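Local structure of GH3 beta-N-acetylglucosaminidase (Paenibacillaceae, 6K5J) at residues T180-P185 / A226-H231. The protein hydrolyses terminal beta-linked N-acetylglucosamine residues, as a beta-N-acetylglucosaminidase of glycoside hydrolase family 3. Residues are numbered along the deposited sequence; the frame is centred on the assembly and turned at random.
Sequences TVKHFP and AVMTAH. With NAG (2-acetamido-2-deoxy-beta-D-glucopyranose), chain B.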
loop_
_atom_site.group_PDB
_atom_site.type_symbol
_atom_site.label_atom_id
_atom_site.label_comp_id
_atom_site.label_asym_id
_atom_site.label_seq_id
_atom_site.Cartn_x
_atom_site.Cartn_y
_atom_site.Cartn_z
ATOM N N THR A 180 -9.558 -4.364 4.067
ATOM C CA THR A 180 -9.093 -3.862 5.361
ATOM C C THR A 180 -8.741 -2.392 5.177
ATOM O O THR A 180 -7.637 -2.073 4.721
ATOM C CB THR A 180 -7.877 -4.636 5.878
ATOM O OG1 THR A 180 -8.119 -6.040 5.822
ATOM C CG2 THR A 180 -7.556 -4.235 7.345
ATOM N N VAL A 181 -9.657 -1.489 5.537
ATOM C CA VAL A 181 -9.339 -0.071 5.407
ATOM C C VAL A 181 -8.334 0.323 6.484
ATOM O O VAL A 181 -8.402 -0.153 7.625
ATOM C CB VAL A 181 -10.619 0.785 5.455
ATOM C CG1 VAL A 181 -11.441 0.512 4.201
ATOM C CG2 VAL A 181 -11.444 0.502 6.719
ATOM N N LYS A 182 -7.388 1.197 6.124
ATOM C CA LYS A 182 -6.270 1.524 7.003
ATOM C C LYS A 182 -5.842 2.963 6.719
ATOM O O LYS A 182 -6.139 3.505 5.654
ATOM C CB LYS A 182 -5.119 0.515 6.802
ATOM C CG LYS A 182 -4.431 0.571 5.413
ATOM C CD LYS A 182 -3.411 -0.587 5.264
ATOM C CE LYS A 182 -2.533 -0.429 4.004
ATOM N NZ LYS A 182 -1.639 -1.639 3.816
ATOM N N HIS A 183 -5.172 3.614 7.677
ATOM C CA HIS A 183 -4.797 3.144 9.004
ATOM C C HIS A 183 -5.574 3.978 10.032
ATOM O O HIS A 183 -5.266 5.160 10.241
ATOM C CB HIS A 183 -3.286 3.311 9.241
ATOM C CG HIS A 183 -2.414 2.660 8.201
ATOM N ND1 HIS A 183 -2.165 3.230 6.968
ATOM C CD2 HIS A 183 -1.718 1.497 8.225
ATOM C CE1 HIS A 183 -1.352 2.448 6.279
ATOM N NE2 HIS A 183 -1.068 1.387 7.016
ATOM N N PHE A 184 -6.560 3.360 10.675
ATOM C CA PHE A 184 -7.528 4.104 11.478
ATOM C C PHE A 184 -6.873 4.667 12.743
ATOM O O PHE A 184 -6.114 3.962 13.412
ATOM C CB PHE A 184 -8.700 3.184 11.849
ATOM C CG PHE A 184 -9.774 3.860 12.660
ATOM C CD1 PHE A 184 -9.715 3.867 14.047
ATOM C CD2 PHE A 184 -10.849 4.473 12.035
ATOM C CE1 PHE A 184 -10.703 4.497 14.803
ATOM C CE2 PHE A 184 -11.854 5.098 12.777
ATOM C CZ PHE A 184 -11.777 5.116 14.164
ATOM N N PRO A 185 -7.205 5.913 13.142
ATOM C CA PRO A 185 -8.203 6.804 12.532
ATOM C C PRO A 185 -7.673 7.738 11.441
ATOM O O PRO A 185 -8.359 8.696 11.100
ATOM C CB PRO A 185 -8.705 7.628 13.730
ATOM C CG PRO A 185 -7.503 7.729 14.624
ATOM C CD PRO A 185 -6.773 6.399 14.466
ATOM N N ALA A 226 -12.911 -5.374 7.478
ATOM C CA ALA A 226 -11.902 -5.186 8.511
ATOM C C ALA A 226 -11.396 -3.752 8.478
ATOM O O ALA A 226 -11.509 -3.054 7.468
ATOM C CB ALA A 226 -10.744 -6.191 8.352
ATOM N N VAL A 227 -10.887 -3.311 9.632
ATOM C CA VAL A 227 -10.248 -2.013 9.821
ATOM C C VAL A 227 -8.899 -2.266 10.498
ATOM O O VAL A 227 -8.834 -2.983 11.504
ATOM C CB VAL A 227 -11.129 -1.072 10.676
ATOM C CG1 VAL A 227 -10.418 0.259 10.981
ATOM C CG2 VAL A 227 -12.484 -0.812 9.994
ATOM N N MET A 228 -7.825 -1.697 9.942
ATOM C CA MET A 228 -6.503 -1.762 10.558
ATOM C C MET A 228 -6.175 -0.437 11.239
ATOM O O MET A 228 -6.444 0.637 10.692
ATOM C CB MET A 228 -5.418 -2.095 9.523
ATOM C CG MET A 228 -3.979 -1.974 10.057
ATOM S SD MET A 228 -2.724 -2.333 8.795
ATOM C CE MET A 228 -2.877 -4.112 8.647
ATOM N N THR A 229 -5.573 -0.515 12.424
ATOM C CA THR A 229 -5.276 0.680 13.202
ATOM C C THR A 229 -3.956 1.314 12.762
ATOM O O THR A 229 -3.167 0.722 12.017
ATOM C CB THR A 229 -5.216 0.344 14.701
ATOM O OG1 THR A 229 -4.103 -0.519 14.946
ATOM C CG2 THR A 229 -6.480 -0.348 15.146
ATOM N N ALA A 230 -3.719 2.538 13.249
ATOM C CA ALA A 230 -2.460 3.257 13.077
ATOM C C ALA A 230 -1.703 3.336 14.400
ATOM O O ALA A 230 -2.301 3.606 15.449
ATOM C CB ALA A 230 -2.713 4.677 12.569
ATOM N N HIS A 231 -0.382 3.124 14.344
ATOM C CA HIS A 231 0.490 3.283 15.512
ATOM C C HIS A 231 0.826 4.763 15.722
ATOM O O HIS A 231 1.987 5.174 15.695
ATOM C CB HIS A 231 1.784 2.495 15.353
ATOM C CG HIS A 231 1.614 1.016 15.145
ATOM N ND1 HIS A 231 0.598 0.275 15.716
ATOM C CD2 HIS A 231 2.370 0.138 14.443
ATOM C CE1 HIS A 231 0.731 -0.993 15.365
ATOM N NE2 HIS A 231 1.803 -1.104 14.597
HETATM C C1 NAG B . 2.929 -1.873 8.217
HETATM C C2 NAG B . 2.157 -0.913 7.276
HETATM C C3 NAG B . 0.796 -1.506 6.867
HETATM C C4 NAG B . 0.935 -2.947 6.396
HETATM C C5 NAG B . 1.640 -3.756 7.472
HETATM C C6 NAG B . 1.837 -5.212 7.114
HETATM C C7 NAG B . 2.231 1.554 7.363
HETATM C C8 NAG B . 1.942 2.767 8.204
HETATM N N2 NAG B . 1.967 0.373 7.933
HETATM O O1 NAG B . 4.240 -1.425 8.305
HETATM O O3 NAG B . 0.217 -0.721 5.828
HETATM O O4 NAG B . -0.347 -3.507 6.138
HETATM O O5 NAG B . 2.942 -3.197 7.668
HETATM O O6 NAG B . 2.800 -5.367 6.080
HETATM O O7 NAG B . 2.661 1.642 6.215
#
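Lys182 and Met228 run side by side, pointing the same way from two neighbouring parallel strands of the TIM-barrel domain, their CB atoms 3.8 Å apart. The lysine, extended beyond CG, carries NZ to O3 of the N-acetylglucosamine at 2.9 Å; Met228 CE ends 3.6 Å from the sugar's O4. A cis peptide before His183 and a beta bulge turn the chain here, yet Met228 O still takes Phe184 N at 2.7 Å. The His183 ring is sandwiched: Lys182 CG, set between its backbone N and carbonyl carbon (chi1 67°), lies over the centre of one face, the acetyl methyl C8 of the sugar over the rim of the other, while Met228 SD approaches obliquely. His183 NE2 hydrogen-bonds the sugar's O3 at 2.7 Å, and Asp139 holds ND1. Behind the bend, Phe184 CB packs on Val227 CG1 at 3.5 Å, and the phenylalanine side chain also touches helices 213-222 and 249-258. An alanine in place of His183 would probably leave O3 with the lysine bond but no imidazole partner, and Asp139 without its mate. Lys182 NZ also bonds Phe134 O and forms a salt bridge with Glu85. Two nitrogens thus grip O3, each backed by a carboxylate, which would probably fix how the bound sugar is turned.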